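Local coordinates for uncharacterized protein (Legionella longbeachae NSW150, PDB 4JZA) that probably hydrolyses the 3-phosphate of phosphatidylinositol 3-phosphate, acting as a phosphoinositide phosphatase with a likely part in lipid metabolism during pathogen-host interaction, at residues A[202-208]-A[261-266]; A[487-492]-A[505-509]; A[59-65]-A[113-117]. Residues are numbered along the deposited sequence.

Contact 1: A[202-208]-A[261-266]; sequences AYFCNLD and VHQREM
His262 lays one face of its imidazole against one methyl of Leu207, CD1, which stands 3.7 Å from the centroid of the His262 ring and almost exactly on its normal, a textbook CH-pi contact. The frame is two helical segments, 202-206 and 261-266, running nearly antiparallel at 153° with axes only 7.8 Å apart. Asn206 faces His262 (CA to CA 4.6 Å) and Ala202 faces the selenomethionine Met266 (CA to CA 5.5 Å). At the Ala202 end the methyl fits against the other backbone, with Ala202 CB 4.0 Å from Glu265 O. His262 sits in the first turn of its helix with chi1 p, which turns the ring toward Leu207 and Asp208. Both have extended backbones, and Asp208 N donates to His262 ND1 at 3.1 Å, nearly linearly. Tyr203 (chi1 t) offers its face to the edge of the same imidazole, the centroids of the Tyr203 and His262 rings 5.1 Å apart in an offset edge-to-face pair. Met266, extended through t and t, brings CE to 3.3 Å from Tyr203 CD1, and its SE lies 5.3 Å from the centroid of the Tyr203 ring, oblique to it, a Met-aromatic contact. Asn206, chi1 m, folds back so that its ND2 bonds Ala202 O at 2.8 Å. The pair belongs to the insertion domain, where Asp220 of helix 214-234 receives both Tyr203 OH and His262 NE2. With ND1 accepting from a backbone amide and NE2 paired with a carboxylate, the chemistry implies a neutral imidazole protonated on NE2, fixed at both nitrogens.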
loop_
_atom_site.group_PDB
_atom_site.type_symbol
_atom_site.label_atom_id
_atom_site.label_comp_id
_atom_site.label_asym_id
_atom_site.label_seq_id
_atom_site.Cartn_x
_atom_site.Cartn_y
_atom_site.Cartn_z
ATOM N N ALA A 202 1.025 24.811 -10.389
ATOM C CA ALA A 202 0.130 24.864 -11.516
ATOM C C ALA A 202 0.789 25.583 -12.707
ATOM O O ALA A 202 0.600 25.169 -13.882
ATOM C CB ALA A 202 -1.171 25.537 -11.155
ATOM N N TYR A 203 1.555 26.644 -12.416
ATOM C CA TYR A 203 2.197 27.428 -13.483
ATOM C C TYR A 203 3.051 26.521 -14.358
ATOM O O TYR A 203 2.808 26.401 -15.537
ATOM C CB TYR A 203 3.039 28.590 -12.926
ATOM C CG TYR A 203 3.627 29.493 -13.994
ATOM C CD1 TYR A 203 2.852 30.468 -14.578
ATOM C CD2 TYR A 203 4.917 29.386 -14.405
ATOM C CE1 TYR A 203 3.334 31.312 -15.545
ATOM C CE2 TYR A 203 5.416 30.219 -15.396
ATOM C CZ TYR A 203 4.618 31.195 -15.958
ATOM O OH TYR A 203 5.047 32.054 -16.962
ATOM N N PHE A 204 4.012 25.844 -13.764
ATOM C CA PHE A 204 4.964 25.065 -14.537
ATOM C C PHE A 204 4.339 23.807 -15.116
ATOM O O PHE A 204 4.681 23.389 -16.213
ATOM C CB PHE A 204 6.187 24.695 -13.679
ATOM C CG PHE A 204 7.095 25.854 -13.364
ATOM C CD1 PHE A 204 7.918 26.395 -14.337
ATOM C CD2 PHE A 204 7.142 26.399 -12.088
ATOM C CE1 PHE A 204 8.756 27.471 -14.041
ATOM C CE2 PHE A 204 7.985 27.460 -11.781
ATOM C CZ PHE A 204 8.788 27.998 -12.755
ATOM N N CYS A 205 3.426 23.178 -14.393
ATOM C CA CYS A 205 2.847 21.912 -14.897
ATOM C C CYS A 205 1.861 22.153 -16.027
ATOM O O CYS A 205 1.588 21.248 -16.785
ATOM C CB CYS A 205 2.206 21.058 -13.774
ATOM S SG CYS A 205 3.426 20.397 -12.605
ATOM N N ASN A 206 1.351 23.371 -16.166
ATOM C CA ASN A 206 0.427 23.679 -17.274
ATOM C C ASN A 206 1.014 24.540 -18.372
ATOM O O ASN A 206 0.338 24.842 -19.355
ATOM C CB ASN A 206 -0.823 24.317 -16.727
ATOM C CG ASN A 206 -1.604 23.349 -15.875
ATOM O OD1 ASN A 206 -2.254 22.467 -16.400
ATOM N ND2 ASN A 206 -1.496 23.479 -14.562
ATOM N N LEU A 207 2.289 24.883 -18.225
ATOM C CA LEU A 207 2.963 25.764 -19.160
ATOM C C LEU A 207 2.764 25.290 -20.586
ATOM O O LEU A 207 3.086 24.144 -20.928
ATOM C CB LEU A 207 4.463 25.794 -18.859
ATOM C CG LEU A 207 5.287 26.904 -19.499
ATOM C CD1 LEU A 207 4.916 28.247 -18.882
ATOM C CD2 LEU A 207 6.766 26.589 -19.332
ATOM N N ASP A 208 2.238 26.193 -21.403
ATOM C CA ASP A 208 2.085 26.016 -22.840
ATOM C C ASP A 208 3.407 25.712 -23.591
ATOM O O ASP A 208 4.436 26.294 -23.290
ATOM C CB ASP A 208 1.469 27.287 -23.396
ATOM C CG ASP A 208 1.203 27.197 -24.851
ATOM O OD1 ASP A 208 1.044 26.096 -25.391
ATOM O OD2 ASP A 208 1.160 28.231 -25.493
ATOM N N VAL A 261 -3.222 28.616 -20.809
ATOM C CA VAL A 261 -3.589 27.537 -19.928
ATOM C C VAL A 261 -2.993 27.776 -18.533
ATOM O O VAL A 261 -3.698 27.836 -17.533
ATOM C CB VAL A 261 -3.106 26.182 -20.496
ATOM C CG1 VAL A 261 -3.608 25.041 -19.625
ATOM C CG2 VAL A 261 -3.569 25.980 -21.945
ATOM N N HIS A 262 -1.680 27.931 -18.484
ATOM C CA HIS A 262 -0.939 28.077 -17.217
ATOM C C HIS A 262 -1.270 29.330 -16.388
ATOM O O HIS A 262 -1.360 29.265 -15.165
ATOM C CB HIS A 262 0.593 27.986 -17.453
ATOM C CG HIS A 262 1.127 28.951 -18.476
ATOM N ND1 HIS A 262 1.159 28.664 -19.820
ATOM C CD2 HIS A 262 1.653 30.189 -18.352
ATOM C CE1 HIS A 262 1.667 29.685 -20.481
ATOM N NE2 HIS A 262 1.974 30.624 -19.615
ATOM N N GLN A 263 -1.433 30.473 -17.040
ATOM C CA GLN A 263 -1.852 31.674 -16.318
ATOM C C GLN A 263 -3.231 31.415 -15.733
ATOM O O GLN A 263 -3.517 31.806 -14.600
ATOM C CB GLN A 263 -1.857 32.907 -17.234
ATOM C CG GLN A 263 -0.459 33.441 -17.550
ATOM C CD GLN A 263 -0.399 34.113 -18.901
ATOM O OE1 GLN A 263 -0.658 33.484 -19.914
ATOM N NE2 GLN A 263 -0.081 35.363 -18.931
ATOM N N ARG A 264 -4.061 30.716 -16.507
ATOM C CA ARG A 264 -5.422 30.384 -16.097
ATOM C C ARG A 264 -5.421 29.543 -14.799
ATOM O O ARG A 264 -6.095 29.872 -13.823
ATOM C CB ARG A 264 -6.194 29.658 -17.250
ATOM C CG ARG A 264 -7.717 29.721 -17.114
ATOM C CD ARG A 264 -8.595 29.000 -18.118
ATOM N NE ARG A 264 -8.072 29.012 -19.483
ATOM C CZ ARG A 264 -7.834 27.915 -20.207
ATOM N NH1 ARG A 264 -8.082 26.694 -19.702
ATOM N NH2 ARG A 264 -7.346 28.032 -21.445
ATOM N N GLU A 265 -4.664 28.457 -14.793
ATOM C CA GLU A 265 -4.701 27.545 -13.660
ATOM C C GLU A 265 -4.054 28.175 -12.421
ATOM O O GLU A 265 -4.454 27.897 -11.309
ATOM C CB GLU A 265 -4.059 26.182 -14.036
ATOM C CG GLU A 265 -4.846 25.376 -15.081
ATOM C CD GLU A 265 -6.352 25.302 -14.787
ATOM O OE1 GLU A 265 -6.747 24.967 -13.650
ATOM O OE2 GLU A 265 -7.157 25.600 -15.695
HETATM N N MSE A 266 -3.048 29.014 -12.633
HETATM C CA MSE A 266 -2.430 29.733 -11.557
HETATM C C MSE A 266 -3.428 30.662 -10.946
HETATM O O MSE A 266 -3.504 30.748 -9.741
HETATM C CB MSE A 266 -1.264 30.539 -12.065
HETATM C CG MSE A 266 -0.638 31.359 -10.925
HETATM SE SE MSE A 266 0.867 32.523 -11.448
HETATM C CE MSE A 266 0.597 32.508 -13.415
#

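Contact 2: A[487-492]-A[505-509]; sequences LLVTAK and LDQYQ
Antiparallel helix pairs show how interdigitating side chains set the distance between backbones, and here the spacing is generous. Segments 487-492 and 505-509 are both helical, oppose each other at 169° and keep their axes 11.1 Å apart; the nearest CA atoms, those of Leu488 and Leu505, are 7.0 Å apart. Leucines fill the gap. Leu505 (chi1 m, chi2 t) points across and plugs a hollow formed by Leu488, Ala491 and Lys492: its CD2 comes to 3.7 Å from Ala491 CB, while its CD1 rests 3.9 Å from Lys492 CA. The single methyl of Ala491 leaves room for this bump. In return Leu488, also m and t, enters the cleft between Leu505, Tyr508 and Gln509. Its CD2 is 4.2 Å from Leu505 CB, its CG is 3.9 Å from Tyr508 CD2 at the ring edge, and its CD1 is 3.7 Å from Gln509 NE2. Tyr508, chi1 t, reaches along the interface until its OH lies 4.3 Å from Leu487 CD1; that hydroxyl bonds Glu535 and Ser484. Ile538 of helix 524-542 presses on both Ala491 and Leu505, so the hairpin packs against a third helix, beside the edge strand 462-465. At the exposed end of Lys492, its NZ stays 3.7 Å from Gln509 OE1, too far for a hydrogen bond. Cohesion thus comes from shape and apolar burial, not from polar pairing.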
loop_
_atom_site.group_PDB
_atom_site.type_symbol
_atom_site.label_atom_id
_atom_site.label_comp_id
_atom_site.label_asym_id
_atom_site.label_seq_id
_atom_site.Cartn_x
_atom_site.Cartn_y
_atom_site.Cartn_z
ATOM N N LEU A 487 -33.839 8.812 -3.333
ATOM C CA LEU A 487 -33.912 7.474 -3.880
ATOM C C LEU A 487 -35.374 6.975 -3.893
ATOM O O LEU A 487 -35.838 6.500 -4.937
ATOM C CB LEU A 487 -32.986 6.501 -3.179
ATOM C CG LEU A 487 -32.569 5.275 -4.014
ATOM C CD1 LEU A 487 -31.743 4.303 -3.219
ATOM C CD2 LEU A 487 -33.739 4.482 -4.528
ATOM N N LEU A 488 -36.101 7.090 -2.777
ATOM C CA LEU A 488 -37.547 6.755 -2.777
ATOM C C LEU A 488 -38.366 7.530 -3.825
ATOM O O LEU A 488 -39.172 6.966 -4.562
ATOM C CB LEU A 488 -38.171 7.011 -1.405
ATOM C CG LEU A 488 -38.079 5.809 -0.494
ATOM C CD1 LEU A 488 -38.365 6.210 0.938
ATOM C CD2 LEU A 488 -39.020 4.714 -0.956
ATOM N N VAL A 489 -38.158 8.830 -3.882
ATOM C CA VAL A 489 -38.866 9.620 -4.839
ATOM C C VAL A 489 -38.554 9.136 -6.256
ATOM O O VAL A 489 -39.473 8.844 -7.010
ATOM C CB VAL A 489 -38.576 11.112 -4.623
ATOM C CG1 VAL A 489 -39.024 11.927 -5.844
ATOM C CG2 VAL A 489 -39.260 11.560 -3.336
ATOM N N THR A 490 -37.278 9.017 -6.597
ATOM C CA THR A 490 -36.872 8.568 -7.941
ATOM C C THR A 490 -37.388 7.166 -8.266
ATOM O O THR A 490 -37.808 6.873 -9.407
ATOM C CB THR A 490 -35.349 8.553 -8.114
ATOM O OG1 THR A 490 -34.786 9.791 -7.666
ATOM C CG2 THR A 490 -34.968 8.367 -9.551
ATOM N N ALA A 491 -37.380 6.299 -7.273
ATOM C CA ALA A 491 -37.727 4.919 -7.537
ATOM C C ALA A 491 -39.224 4.686 -7.582
ATOM O O ALA A 491 -39.669 3.782 -8.269
ATOM C CB ALA A 491 -37.068 3.991 -6.538
ATOM N N LYS A 492 -40.009 5.486 -6.876
ATOM C CA LYS A 492 -41.472 5.373 -7.005
ATOM C C LYS A 492 -41.969 5.618 -8.421
ATOM O O LYS A 492 -42.862 4.905 -8.899
ATOM C CB LYS A 492 -42.198 6.286 -6.040
ATOM C CG LYS A 492 -42.155 5.733 -4.629
ATOM C CD LYS A 492 -43.060 6.481 -3.655
ATOM C CE LYS A 492 -42.324 6.826 -2.373
ATOM N NZ LYS A 492 -43.154 6.537 -1.184
ATOM N N LEU A 505 -39.729 -1.154 -2.186
ATOM C CA LEU A 505 -39.883 0.240 -1.683
ATOM C C LEU A 505 -40.590 0.288 -0.317
ATOM O O LEU A 505 -40.201 1.056 0.541
ATOM C CB LEU A 505 -40.580 1.168 -2.695
ATOM C CG LEU A 505 -39.981 1.198 -4.101
ATOM C CD1 LEU A 505 -40.832 1.994 -5.073
ATOM C CD2 LEU A 505 -38.594 1.790 -4.040
ATOM N N ASP A 506 -41.572 -0.563 -0.097
ATOM C CA ASP A 506 -42.264 -0.577 1.189
ATOM C C ASP A 506 -41.271 -0.943 2.289
ATOM O O ASP A 506 -41.153 -0.257 3.309
ATOM C CB ASP A 506 -43.441 -1.579 1.198
ATOM C CG ASP A 506 -44.582 -1.174 0.248
ATOM O OD1 ASP A 506 -44.781 0.043 0.050
ATOM O OD2 ASP A 506 -45.251 -2.075 -0.322
ATOM N N GLN A 507 -40.556 -2.038 2.063
ATOM C CA GLN A 507 -39.528 -2.503 2.979
ATOM C C GLN A 507 -38.464 -1.447 3.277
ATOM O O GLN A 507 -38.131 -1.219 4.424
ATOM C CB GLN A 507 -38.877 -3.774 2.425
ATOM C CG GLN A 507 -39.583 -5.017 2.868
ATOM C CD GLN A 507 -39.803 -4.998 4.391
ATOM O OE1 GLN A 507 -40.889 -5.299 4.862
ATOM N NE2 GLN A 507 -38.777 -4.622 5.162
ATOM N N TYR A 508 -37.941 -0.797 2.249
ATOM C CA TYR A 508 -36.909 0.224 2.426
ATOM C C TYR A 508 -37.421 1.390 3.260
ATOM O O TYR A 508 -36.697 1.905 4.098
ATOM C CB TYR A 508 -36.443 0.729 1.065
ATOM C CG TYR A 508 -35.305 1.758 1.087
ATOM C CD1 TYR A 508 -34.028 1.396 1.446
ATOM C CD2 TYR A 508 -35.520 3.072 0.712
ATOM C CE1 TYR A 508 -33.000 2.312 1.463
ATOM C CE2 TYR A 508 -34.498 3.991 0.709
ATOM C CZ TYR A 508 -33.226 3.607 1.079
ATOM O OH TYR A 508 -32.186 4.515 1.073
ATOM N N GLN A 509 -38.656 1.836 3.001
ATOM C CA GLN A 509 -39.281 2.879 3.803
ATOM C C GLN A 509 -39.326 2.435 5.255
ATOM O O GLN A 509 -39.007 3.196 6.169
ATOM C CB GLN A 509 -40.686 3.097 3.300
ATOM C CG GLN A 509 -41.478 4.160 4.029
ATOM C CD GLN A 509 -41.475 5.454 3.256
ATOM O OE1 GLN A 509 -42.082 5.541 2.164
ATOM N NE2 GLN A 509 -40.775 6.470 3.795
#

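Contact 3: A[59-65]-A[113-117]; sequences LIDAYPF and IALNW
Trp117 is the apolar hub, its indole sandwiched between Leu59 CD2 on one face and Phe65 CB on the other. On the first side Leu59 (t, p) holds its CG 4.3 Å from the centroid of the six-membered ring of Trp117 and its CD2 3.6 Å from Ile113 CD1. Across the indole, Phe65 CB stands 3.9 Å above the centroid of the five-membered ring of Trp117. The phenyl itself, with chi1 p, turns its edge to the six-membered ring, with 5.5 Å between the Phe65 and Trp117 ring centroids and planes at 60°. Farther out, Ile60 CG1 closes on Trp117 CH2 at 4.0 Å, and the Tyr63 ring runs nearly parallel to the indole but slid aside, with Tyr63 CD2 3.6 Å from Trp117 CD1. The backbone makes this possible: helix 41-62 ends just before Tyr63, the first residue to leave helical phi/psi, and residues 63-65 go extended, bringing Phe65 CA to 5.4 Å from Trp117 CA, whereas Leu59 CA and Ile113 CA are 9.2 Å apart. With chi1 m, Trp117 carries its indole across. At the polar edge Trp117 NE1 makes a weak hydrogen bond to Tyr63 O at 3.4 Å, and Asn116 OD1 rests over the Phe65 face, 3.2 Å from Phe65 CG. Helices 74-87, 122-140 and 315-325 press around the site. This is an aromatic cluster joining the C-terminal ends of two helices in a helical bundle.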
loop_
_atom_site.group_PDB
_atom_site.type_symbol
_atom_site.label_atom_id
_atom_site.label_comp_id
_atom_site.label_asym_id
_atom_site.label_seq_id
_atom_site.Cartn_x
_atom_site.Cartn_y
_atom_site.Cartn_z
ATOM N N LEU A 59 11.894 -4.500 -5.333
ATOM C CA LEU A 59 12.511 -3.283 -4.808
ATOM C C LEU A 59 13.936 -3.184 -5.284
ATOM O O LEU A 59 14.387 -2.131 -5.757
ATOM C CB LEU A 59 12.433 -3.303 -3.277
ATOM C CG LEU A 59 13.086 -2.162 -2.529
ATOM C CD1 LEU A 59 12.515 -0.802 -2.876
ATOM C CD2 LEU A 59 12.990 -2.448 -1.038
ATOM N N ILE A 60 14.654 -4.293 -5.173
ATOM C CA ILE A 60 16.078 -4.276 -5.454
ATOM C C ILE A 60 16.353 -4.173 -6.949
ATOM O O ILE A 60 17.329 -3.538 -7.356
ATOM C CB ILE A 60 16.824 -5.443 -4.774
ATOM C CG1 ILE A 60 18.321 -5.141 -4.705
ATOM C CG2 ILE A 60 16.559 -6.758 -5.470
ATOM C CD1 ILE A 60 19.052 -5.926 -3.626
ATOM N N ASP A 61 15.487 -4.772 -7.756
ATOM C CA ASP A 61 15.590 -4.666 -9.200
ATOM C C ASP A 61 15.122 -3.268 -9.692
ATOM O O ASP A 61 15.560 -2.806 -10.707
ATOM C CB ASP A 61 14.780 -5.793 -9.891
ATOM C CG ASP A 61 15.365 -7.213 -9.642
ATOM O OD1 ASP A 61 16.505 -7.321 -9.147
ATOM O OD2 ASP A 61 14.681 -8.219 -9.916
ATOM N N ALA A 62 14.248 -2.574 -8.981
ATOM C CA ALA A 62 13.639 -1.337 -9.514
ATOM C C ALA A 62 14.258 -0.082 -8.957
ATOM O O ALA A 62 14.342 0.912 -9.650
ATOM C CB ALA A 62 12.163 -1.324 -9.201
ATOM N N TYR A 63 14.665 -0.115 -7.690
ATOM C CA TYR A 63 15.055 1.099 -7.010
ATOM C C TYR A 63 16.583 1.108 -6.739
ATOM O O TYR A 63 17.091 0.303 -5.954
ATOM C CB TYR A 63 14.174 1.311 -5.761
ATOM C CG TYR A 63 14.245 2.689 -5.126
ATOM C CD1 TYR A 63 14.246 3.848 -5.901
ATOM C CD2 TYR A 63 14.298 2.844 -3.732
ATOM C CE1 TYR A 63 14.341 5.112 -5.324
ATOM C CE2 TYR A 63 14.393 4.123 -3.133
ATOM C CZ TYR A 63 14.414 5.250 -3.942
ATOM O OH TYR A 63 14.495 6.529 -3.431
ATOM N N PRO A 64 17.320 2.028 -7.419
ATOM C CA PRO A 64 18.754 2.165 -7.145
ATOM C C PRO A 64 19.081 2.621 -5.727
ATOM O O PRO A 64 18.482 3.581 -5.222
ATOM C CB PRO A 64 19.196 3.265 -8.127
ATOM C CG PRO A 64 17.974 4.083 -8.341
ATOM C CD PRO A 64 16.889 3.037 -8.414
ATOM N N PHE A 65 20.048 1.948 -5.111
ATOM C CA PHE A 65 20.664 2.402 -3.872
ATOM C C PHE A 65 22.058 2.873 -4.220
ATOM O O PHE A 65 22.763 2.195 -4.955
ATOM C CB PHE A 65 20.717 1.284 -2.841
ATOM C CG PHE A 65 21.437 0.050 -3.298
ATOM C CD1 PHE A 65 20.826 -0.859 -4.150
ATOM C CD2 PHE A 65 22.689 -0.234 -2.823
ATOM C CE1 PHE A 65 21.481 -2.013 -4.546
ATOM C CE2 PHE A 65 23.343 -1.392 -3.200
ATOM C CZ PHE A 65 22.742 -2.281 -4.066
ATOM N N ILE A 113 16.504 -3.363 4.439
ATOM C CA ILE A 113 16.190 -2.213 3.597
ATOM C C ILE A 113 16.681 -0.903 4.203
ATOM O O ILE A 113 17.310 -0.113 3.531
ATOM C CB ILE A 113 14.694 -2.147 3.304
ATOM C CG1 ILE A 113 14.307 -3.326 2.412
ATOM C CG2 ILE A 113 14.309 -0.836 2.630
ATOM C CD1 ILE A 113 12.821 -3.598 2.405
ATOM N N ALA A 114 16.459 -0.672 5.484
ATOM C CA ALA A 114 16.932 0.581 6.061
ATOM C C ALA A 114 18.454 0.711 5.960
ATOM O O ALA A 114 18.971 1.810 5.726
ATOM C CB ALA A 114 16.507 0.689 7.496
ATOM N N LEU A 115 19.156 -0.399 6.202
ATOM C CA LEU A 115 20.611 -0.518 6.039
ATOM C C LEU A 115 21.066 -0.296 4.605
ATOM O O LEU A 115 21.801 0.642 4.338
ATOM C CB LEU A 115 21.088 -1.902 6.428
ATOM C CG LEU A 115 22.594 -2.144 6.189
ATOM C CD1 LEU A 115 23.418 -1.130 6.971
ATOM C CD2 LEU A 115 22.991 -3.550 6.588
ATOM N N ASN A 116 20.674 -1.161 3.676
ATOM C CA ASN A 116 21.155 -0.999 2.310
ATOM C C ASN A 116 20.694 0.302 1.581
ATOM O O ASN A 116 21.412 0.831 0.731
ATOM C CB ASN A 116 20.820 -2.216 1.462
ATOM C CG ASN A 116 21.441 -2.150 0.057
ATOM O OD1 ASN A 116 20.736 -2.023 -0.961
ATOM N ND2 ASN A 116 22.774 -2.237 -0.000
ATOM N N TRP A 117 19.543 0.845 1.914
ATOM C CA TRP A 117 19.079 2.068 1.241
ATOM C C TRP A 117 19.376 3.310 2.083
ATOM O O TRP A 117 19.105 4.428 1.659
ATOM C CB TRP A 117 17.570 1.986 0.896
ATOM C CG TRP A 117 17.305 1.342 -0.453
ATOM C CD1 TRP A 117 17.149 1.983 -1.654
ATOM C CD2 TRP A 117 17.211 -0.059 -0.729
ATOM N NE1 TRP A 117 16.970 1.056 -2.659
ATOM C CE2 TRP A 117 17.023 -0.204 -2.115
ATOM C CE3 TRP A 117 17.300 -1.194 0.056
ATOM C CZ2 TRP A 117 16.866 -1.436 -2.721
ATOM C CZ3 TRP A 117 17.181 -2.415 -0.544
ATOM C CH2 TRP A 117 16.949 -2.533 -1.930
#

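How the contacts relate
Long-range contacts may simply follow one another, and here none nests in or crosses another. From the N terminus, contact 3 comes first, joining the C-terminal end of helix 41-62 to that of helix 95-116 round a 47-residue loop. Strands 144-150 and 159-166 of the main sheet follow, and then contact 1 ties helix 198-206 to helix 261-270 within the insertion domain, closing 52 residues. The chain re-enters the sheet at 352-359 before contact 2 completes a tight hairpin of 12 intervening residues near edge strand 462-465. Contact 1 is centred 35 Å from contact 3 and 47 Å from contact 2; contacts 2 and 3, on opposite sides of the chain's centre, are centred 56 Å apart.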